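Local coordinates for protein GH26A (Muricauda sp. MAR_2010_75, PDB 6Q75) that probably hydrolyses beta-linked polysaccharides such as mannans, as a family 26 glycoside hydrolase with a beta/alpha-barrel fold, at residues D78-G83 / F120-S125; Q152-A157 / Y202-N207; W216-N221 / D245-D250. All coordinates share one frame; numbering follows the deposited sequence.

How the contacts relate
Three places in one beta/alpha barrel illustrate how contact chemistry follows depth in a fold. Contact 3 is core: its segments 216-221 and 245-250 lie on adjacent parallel barrel strands, every touching residue buried. Contact 2 is also largely buried but joins two helices of the outer layer, with apolar packing beside a salt bridge. Contact 1 lies at the surface, where a loop meets the start of a short helix and the residues before it through a tyrosine hydroxyl, a backbone bond and aromatic rings. Contacts 2 and 3 meet at Trp216, whose ring lies against Tyr202, Leu205 and Val206, and contacts 1 and 2 touch through Trp81 and Gln155. Contacts 1 and 3 do not touch; their nearest atoms are about 10 Å apart.

Contact 1: D78-G83 / F120-S125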
# COMPACT_ATOMS: atom_id res chain seq x y z
N ASP A 78 -3.65 2.24 -8.03
CA ASP A 78 -2.73 1.14 -8.32
C ASP A 78 -2.12 1.37 -9.69
O ASP A 78 -2.84 1.73 -10.64
CB ASP A 78 -3.54 -0.18 -8.24
CG ASP A 78 -2.76 -1.45 -8.58
OD1 ASP A 78 -1.53 -1.49 -8.82
OD2 ASP A 78 -3.45 -2.51 -8.51
N PHE A 79 -0.81 1.19 -9.81
CA PHE A 79 -0.13 1.39 -11.08
C PHE A 79 -0.29 0.21 -12.04
O PHE A 79 0.24 0.25 -13.16
CB PHE A 79 1.36 1.65 -10.84
CG PHE A 79 1.68 3.09 -10.55
CD1 PHE A 79 1.79 4.02 -11.59
CD2 PHE A 79 1.92 3.52 -9.25
CE1 PHE A 79 2.08 5.35 -11.34
CE2 PHE A 79 2.25 4.86 -8.99
CZ PHE A 79 2.33 5.78 -10.04
N TYR A 80 -1.03 -0.83 -11.64
CA TYR A 80 -1.22 -2.03 -12.45
C TYR A 80 -1.48 -1.72 -13.92
O TYR A 80 -2.51 -1.14 -14.28
CB TYR A 80 -2.39 -2.84 -11.87
CG TYR A 80 -2.60 -4.20 -12.49
CD1 TYR A 80 -1.61 -4.83 -13.25
CD2 TYR A 80 -3.79 -4.89 -12.27
CE1 TYR A 80 -1.84 -6.11 -13.80
CE2 TYR A 80 -4.01 -6.14 -12.81
CZ TYR A 80 -3.04 -6.75 -13.56
OH TYR A 80 -3.29 -8.01 -14.10
N TRP A 81 -0.55 -2.11 -14.78
CA TRP A 81 -0.71 -1.93 -16.22
C TRP A 81 -1.38 -3.20 -16.74
O TRP A 81 -0.74 -4.14 -17.20
CB TRP A 81 0.64 -1.68 -16.87
CG TRP A 81 0.61 -1.33 -18.28
CD1 TRP A 81 -0.38 -1.58 -19.20
CD2 TRP A 81 1.67 -0.70 -18.99
NE1 TRP A 81 0.01 -1.11 -20.45
CE2 TRP A 81 1.27 -0.58 -20.34
CE3 TRP A 81 2.93 -0.22 -18.61
CZ2 TRP A 81 2.08 0.01 -21.31
CZ3 TRP A 81 3.74 0.36 -19.59
CH2 TRP A 81 3.31 0.47 -20.91
N ASN A 82 -2.71 -3.23 -16.64
CA ASN A 82 -3.46 -4.40 -17.06
C ASN A 82 -4.16 -4.22 -18.39
O ASN A 82 -4.64 -5.21 -18.95
CB ASN A 82 -4.51 -4.78 -16.00
CG ASN A 82 -5.53 -3.68 -15.80
OD1 ASN A 82 -5.18 -2.52 -15.55
ND2 ASN A 82 -6.80 -4.04 -15.86
N GLY A 83 -4.23 -3.00 -18.91
CA GLY A 83 -4.87 -2.71 -20.17
C GLY A 83 -3.87 -2.27 -21.22
O GLY A 83 -2.65 -2.37 -21.04
N PHE A 120 0.10 -6.89 -18.18
CA PHE A 120 0.50 -8.06 -17.41
C PHE A 120 -0.72 -8.89 -17.07
O PHE A 120 -1.62 -8.42 -16.38
CB PHE A 120 1.21 -7.61 -16.14
CG PHE A 120 2.51 -6.87 -16.39
CD1 PHE A 120 3.57 -7.51 -17.02
CD2 PHE A 120 2.66 -5.57 -15.96
CE1 PHE A 120 4.76 -6.85 -17.24
CE2 PHE A 120 3.87 -4.88 -16.18
CZ PHE A 120 4.91 -5.53 -16.82
N SER A 121 -0.74 -10.15 -17.54
CA SER A 121 -1.85 -11.04 -17.22
C SER A 121 -1.96 -11.28 -15.72
O SER A 121 -0.97 -11.50 -15.02
CB SER A 121 -1.67 -12.38 -17.95
OG SER A 121 -2.50 -13.38 -17.37
N TRP A 122 -3.19 -11.23 -15.20
CA TRP A 122 -3.37 -11.49 -13.78
C TRP A 122 -2.96 -12.92 -13.43
O TRP A 122 -2.14 -13.14 -12.54
CB TRP A 122 -4.83 -11.25 -13.39
CG TRP A 122 -5.10 -11.42 -11.92
CD1 TRP A 122 -5.75 -12.46 -11.30
CD2 TRP A 122 -4.71 -10.52 -10.89
NE1 TRP A 122 -5.79 -12.25 -9.94
CE2 TRP A 122 -5.16 -11.07 -9.66
CE3 TRP A 122 -4.03 -9.31 -10.88
CZ2 TRP A 122 -4.95 -10.44 -8.43
CZ3 TRP A 122 -3.84 -8.67 -9.65
CH2 TRP A 122 -4.29 -9.24 -8.45
N ARG A 123 -3.52 -13.91 -14.14
CA ARG A 123 -3.27 -15.30 -13.77
C ARG A 123 -1.90 -15.78 -14.21
O ARG A 123 -1.26 -16.56 -13.50
CB ARG A 123 -4.37 -16.19 -14.36
CG ARG A 123 -5.70 -16.02 -13.65
N GLU A 124 -1.42 -15.34 -15.37
CA GLU A 124 -0.20 -15.89 -15.93
C GLU A 124 1.05 -15.10 -15.58
O GLU A 124 2.16 -15.64 -15.70
CB GLU A 124 -0.31 -16.01 -17.47
CG GLU A 124 -1.46 -16.93 -17.90
CD GLU A 124 -1.48 -17.21 -19.40
N SER A 125 0.92 -13.85 -15.11
CA SER A 125 2.11 -13.05 -14.84
C SER A 125 2.14 -12.61 -13.38
O SER A 125 3.01 -13.06 -12.62
CB SER A 125 2.15 -11.84 -15.78
OG SER A 125 3.46 -11.29 -15.86
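Tyr80 reaches across to the 120-125 segment with the far end of its ring, and Phe120 and Trp122 receive it. Its CG lies anti to the backbone N (chi1 -172°), a setting that carries the hydroxyl out to the carbonyl of Phe120, where Tyr80 OH donates to Phe120 O at 2.9 Å. The donor stands 20° out of the carbonyl plane. Beside this bond, Tyr80 CE1 packs against Phe120 CB at 4.1 Å. Trp122 comes in at the same end of the tyrosine: its CE3 lies 3.7 Å from Tyr80 CE2, and the phenol oxygen meets the indole at its edge. The two rings meet obliquely, their planes at 52°. One face of the Tyr80 ring carries Asn82 CB over its centre, 3.4 Å above the plane, while the amide nitrogen of Asn82 is bonded to Glu55.

The backbones supply the second tie, Phe120 N donating to Trp81 O at 3.0 Å and nearly straight. Each segment is also braced internally. Tyr80 N donates to Asp78 OD1 in an Asx turn, and Ser121 N-caps the short helix by accepting from Glu124 N. Trp122 further meets His110 edge-to-face and lies about 4 Å from bound Tris and glycerol, consistent with a place beside a sugar-binding cleft. Chemically, two backbone carbonyls are used as acceptors, one on each segment; they tie the loop after strand 74-78 to Phe120, just ahead of helix 122-126, while Trp122 adds a contact from the helix itself, and together these probably limit the turning of Tyr80.

Contact 2: Q152-A157 / Y202-N207; sequences QVDQVA and YDRLVN
Arg204 grips Asp154 side-on, offering NE and NH2 to the two carboxylate oxygens in a bidentate salt bridge. Arg204 NE donates to Asp154 OD1 at 2.7 Å and nearly straight, while NH2 of the same arginine donates to Asp154 OD2 at 3.0 Å, using that oxygen's syn lone pair. A weak third bond runs from NH2 to OD1. Carboxylate and guanidinium are almost coplanar, 25° apart, and the acid sits at the edge of the arginine group. A chi1 of -175° swings the arginine chain away from its own N, and the chain stays extended as far as NE to reach the acid. OD1 also accepts from His209, so this one oxygen serves two side chains.

Inward from the charges the contact turns apolar. Val153 CG1 lies 3.8 Å from Arg204 CD, and is therefore flanked by the arginine's methylene chain and by Leu205, whose CD2 is likewise 3.8 Å away. The same CD2 rests 3.9 Å from Ala157 CB, one turn further along helix 144-165. The short segments run in roughly the same direction, crossing at -35° with their axes 10.9 Å apart, and the small alanine admits the leucine tip. Leu205 also packs on Trp172 and Trp216 of the barrel strands. A methionine in place of Arg204 is likely to leave the Asp154 carboxylate without its charged mate and its two-nitrogen grip.

Two neighbouring helices of the barrel's outer layer are thus joined by a valine-leucine-alanine patch against the strands and an ion pair on their more exposed side. The near-coplanar grip, with His209 also on OD1, probably fixes the carboxylate's rotation and favours its charged form.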
# COMPACT_ATOMS: atom_id res chain seq x y z
N GLN A 152 11.03 -1.90 -16.06
CA GLN A 152 9.67 -1.90 -15.53
C GLN A 152 9.55 -0.96 -14.33
O GLN A 152 8.54 -0.27 -14.18
CB GLN A 152 9.27 -3.31 -15.13
CG GLN A 152 9.11 -4.23 -16.33
CD GLN A 152 9.02 -5.69 -15.94
OE1 GLN A 152 9.33 -6.07 -14.81
NE2 GLN A 152 8.61 -6.52 -16.88
N VAL A 153 10.56 -0.94 -13.47
CA VAL A 153 10.58 0.02 -12.36
C VAL A 153 10.56 1.45 -12.90
O VAL A 153 9.86 2.32 -12.37
CB VAL A 153 11.79 -0.23 -11.45
CG1 VAL A 153 12.01 0.93 -10.45
CG2 VAL A 153 11.64 -1.54 -10.72
N ASP A 154 11.34 1.71 -13.95
CA ASP A 154 11.44 3.08 -14.45
C ASP A 154 10.12 3.56 -15.05
O ASP A 154 9.85 4.77 -15.05
CB ASP A 154 12.58 3.18 -15.48
CG ASP A 154 13.96 3.01 -14.86
OD1 ASP A 154 14.09 2.90 -13.63
OD2 ASP A 154 14.96 3.00 -15.61
N GLN A 155 9.28 2.65 -15.55
CA GLN A 155 7.98 3.03 -16.09
C GLN A 155 7.03 3.53 -15.00
O GLN A 155 6.01 4.16 -15.32
CB GLN A 155 7.32 1.86 -16.83
CG GLN A 155 7.92 1.60 -18.20
CD GLN A 155 7.37 0.34 -18.86
OE1 GLN A 155 7.08 -0.65 -18.18
NE2 GLN A 155 7.27 0.36 -20.19
N VAL A 156 7.29 3.22 -13.74
CA VAL A 156 6.53 3.80 -12.64
C VAL A 156 7.26 4.99 -12.03
O VAL A 156 6.64 5.98 -11.64
CB VAL A 156 6.23 2.72 -11.59
CG1 VAL A 156 5.55 3.33 -10.36
CG2 VAL A 156 5.35 1.65 -12.20
N ALA A 157 8.59 4.90 -11.94
CA ALA A 157 9.39 5.95 -11.33
C ALA A 157 9.16 7.30 -12.00
O ALA A 157 9.19 8.35 -11.33
CB ALA A 157 10.89 5.58 -11.39
N TYR A 202 14.21 -0.21 -3.30
CA TYR A 202 14.48 0.97 -2.49
C TYR A 202 15.66 1.74 -3.06
O TYR A 202 15.59 2.96 -3.27
CB TYR A 202 14.73 0.57 -1.04
CG TYR A 202 14.84 1.74 -0.10
CD1 TYR A 202 16.02 2.45 -0.01
CD2 TYR A 202 13.76 2.12 0.71
CE1 TYR A 202 16.15 3.53 0.83
CE2 TYR A 202 13.89 3.21 1.58
CZ TYR A 202 15.09 3.90 1.63
OH TYR A 202 15.27 4.99 2.47
N ASP A 203 16.76 1.02 -3.33
CA ASP A 203 17.93 1.66 -3.91
C ASP A 203 17.59 2.33 -5.24
O ASP A 203 18.05 3.46 -5.50
CB ASP A 203 19.05 0.62 -4.09
CG ASP A 203 20.32 1.20 -4.71
OD1 ASP A 203 20.99 2.04 -4.07
OD2 ASP A 203 20.65 0.78 -5.84
N ARG A 204 16.82 1.67 -6.10
CA ARG A 204 16.57 2.29 -7.40
C ARG A 204 15.71 3.53 -7.26
O ARG A 204 15.94 4.55 -7.90
CB ARG A 204 15.92 1.31 -8.37
CG ARG A 204 15.78 1.94 -9.77
CD ARG A 204 15.81 0.96 -10.94
NE ARG A 204 16.04 1.66 -12.21
CZ ARG A 204 17.23 1.86 -12.77
NH1 ARG A 204 18.33 1.40 -12.19
NH2 ARG A 204 17.33 2.51 -13.92
N LEU A 205 14.68 3.48 -6.42
CA LEU A 205 13.79 4.64 -6.35
C LEU A 205 14.42 5.79 -5.57
O LEU A 205 14.38 6.94 -6.01
CB LEU A 205 12.48 4.20 -5.72
CG LEU A 205 11.65 3.26 -6.60
CD1 LEU A 205 10.28 3.07 -5.90
CD2 LEU A 205 11.45 3.82 -7.99
N VAL A 206 15.01 5.49 -4.41
CA VAL A 206 15.52 6.57 -3.55
C VAL A 206 16.87 7.07 -4.04
O VAL A 206 17.14 8.28 -4.08
CB VAL A 206 15.60 6.08 -2.10
CG1 VAL A 206 16.27 7.14 -1.20
CG2 VAL A 206 14.20 5.66 -1.59
N ASN A 207 17.77 6.17 -4.39
CA ASN A 207 19.11 6.62 -4.72
C ASN A 207 19.28 6.91 -6.21
O ASN A 207 19.88 7.92 -6.57
CB ASN A 207 20.14 5.59 -4.26
CG ASN A 207 20.14 5.42 -2.77
OD1 ASN A 207 20.01 6.40 -2.03
ND2 ASN A 207 20.29 4.19 -2.31

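Contact 3: W216-N221 / D245-D250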
# COMPACT_ATOMS: atom_id res chain seq x y z
N TRP A 216 7.57 4.62 2.93
CA TRP A 216 7.67 3.23 2.51
C TRP A 216 6.78 2.36 3.39
O TRP A 216 7.06 2.15 4.57
CB TRP A 216 9.11 2.74 2.54
CG TRP A 216 9.87 3.31 1.36
CD1 TRP A 216 10.31 4.60 1.21
CD2 TRP A 216 10.15 2.64 0.13
NE1 TRP A 216 10.91 4.74 -0.02
CE2 TRP A 216 10.82 3.55 -0.70
CE3 TRP A 216 9.95 1.34 -0.33
CZ2 TRP A 216 11.25 3.22 -1.98
CZ3 TRP A 216 10.38 1.00 -1.60
CH2 TRP A 216 11.05 1.94 -2.40
N VAL A 217 5.73 1.81 2.78
CA VAL A 217 4.75 1.01 3.52
C VAL A 217 4.99 -0.44 3.14
O VAL A 217 4.77 -0.83 1.99
CB VAL A 217 3.30 1.41 3.21
CG1 VAL A 217 2.33 0.56 4.10
CG2 VAL A 217 3.09 2.92 3.45
N TRP A 218 5.43 -1.23 4.12
CA TRP A 218 5.62 -2.66 3.97
C TRP A 218 4.29 -3.31 4.31
O TRP A 218 3.88 -3.29 5.46
CB TRP A 218 6.74 -3.13 4.90
CG TRP A 218 7.06 -4.61 4.87
CD1 TRP A 218 7.97 -5.26 4.06
CD2 TRP A 218 6.54 -5.60 5.76
NE1 TRP A 218 8.03 -6.60 4.38
CE2 TRP A 218 7.16 -6.83 5.42
CE3 TRP A 218 5.60 -5.57 6.80
CZ2 TRP A 218 6.86 -8.02 6.08
CZ3 TRP A 218 5.31 -6.77 7.46
CH2 TRP A 218 5.93 -7.96 7.10
N ASN A 219 3.59 -3.85 3.29
CA ASN A 219 2.18 -4.23 3.39
C ASN A 219 2.07 -5.74 3.18
O ASN A 219 2.13 -6.21 2.04
CB ASN A 219 1.36 -3.46 2.34
CG ASN A 219 -0.17 -3.49 2.58
OD1 ASN A 219 -0.88 -2.61 2.11
ND2 ASN A 219 -0.66 -4.51 3.30
N ALA A 220 1.89 -6.49 4.27
CA ALA A 220 1.78 -7.93 4.21
C ALA A 220 0.31 -8.36 4.16
O ALA A 220 -0.60 -7.54 4.05
CB ALA A 220 2.49 -8.55 5.42
N ASN A 221 0.09 -9.67 4.21
CA ASN A 221 -1.24 -10.26 4.37
C ASN A 221 -1.39 -10.86 5.75
O ASN A 221 -0.43 -11.37 6.32
CB ASN A 221 -1.47 -11.36 3.32
CG ASN A 221 -2.96 -11.57 3.01
OD1 ASN A 221 -3.49 -10.90 2.13
ND2 ASN A 221 -3.61 -12.48 3.73
N ASP A 245 8.97 2.58 6.63
CA ASP A 245 8.39 3.64 7.46
C ASP A 245 7.17 3.17 8.24
O ASP A 245 6.98 3.53 9.40
CB ASP A 245 7.97 4.83 6.59
CG ASP A 245 9.16 5.65 6.05
OD1 ASP A 245 9.98 6.15 6.86
OD2 ASP A 245 9.26 5.77 4.81
N ILE A 246 6.31 2.39 7.59
CA ILE A 246 5.01 2.00 8.15
C ILE A 246 4.80 0.54 7.82
O ILE A 246 5.12 0.10 6.71
CB ILE A 246 3.89 2.88 7.56
CG1 ILE A 246 4.12 4.35 7.92
CG2 ILE A 246 2.49 2.40 8.07
CD1 ILE A 246 2.95 5.21 7.66
N LEU A 247 4.24 -0.24 8.76
CA LEU A 247 3.88 -1.63 8.49
C LEU A 247 2.37 -1.75 8.33
O LEU A 247 1.61 -1.07 9.01
CB LEU A 247 4.38 -2.59 9.58
CG LEU A 247 5.91 -2.76 9.72
CD1 LEU A 247 6.57 -1.56 10.35
CD2 LEU A 247 6.27 -4.06 10.48
N ALA A 248 1.94 -2.56 7.38
CA ALA A 248 0.53 -2.66 7.11
C ALA A 248 0.18 -4.11 6.82
O ALA A 248 1.05 -4.93 6.49
CB ALA A 248 0.11 -1.79 5.92
N THR A 249 -1.10 -4.41 6.93
CA THR A 249 -1.56 -5.75 6.58
C THR A 249 -2.94 -5.65 5.95
O THR A 249 -3.66 -4.65 6.12
CB THR A 249 -1.55 -6.69 7.78
OG1 THR A 249 -1.66 -8.05 7.31
CG2 THR A 249 -2.68 -6.38 8.71
N ASP A 250 -3.30 -6.69 5.20
CA ASP A 250 -4.57 -6.78 4.49
C ASP A 250 -5.45 -7.77 5.22
O ASP A 250 -5.03 -8.90 5.49
CB ASP A 250 -4.36 -7.23 3.03
CG ASP A 250 -3.59 -6.18 2.20
OD1 ASP A 250 -3.35 -5.07 2.72
OD2 ASP A 250 -3.25 -6.45 1.05
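Val217 to Asn221 pairs in parallel, residue for residue, with Ile246 to Asp250, the short strand axes 4.3 Å apart at closest and the backbones joined by alternating bonds such as Trp218 N to Ile246 O at 2.9 Å. At the start of the ladder the Asp245 side chain stands in for a backbone acceptor: OD2 takes the Trp216 N-H through its anti lone pair at 2.8 Å, while Trp216 O receives both Asp245 N and Ile246 N.

Val217, Ile246, Asn219, Ala248, Asn221 and Asp250 point to one face of the sheet. There Val217 CG1 meets Ala248 CB at 3.7 Å. Asn219, its chi1 of -165° turning the amide toward the neighbouring strand, extends past that methyl and gives ND2 to Asp250 OD1 at 2.8 Å, from above the carboxylate plane; amide and carboxylate stand 78° apart. Asn219 OD1 accepts from Arg173. Asp250 OD2 lies close to the acids Glu177 and Glu277, near a bound Tris, a cluster consistent with the active-site end of a family 26 barrel.

On the other face Trp218 CE3 touches Leu247 CD2 at 4.0 Å, and both side chains pack against helix 258-268. Strand 170-173 flanks the two strands on the Trp216-Asn221 side and strand 273-278 on the other, while helix 194-208 packs against Trp216 and Trp218.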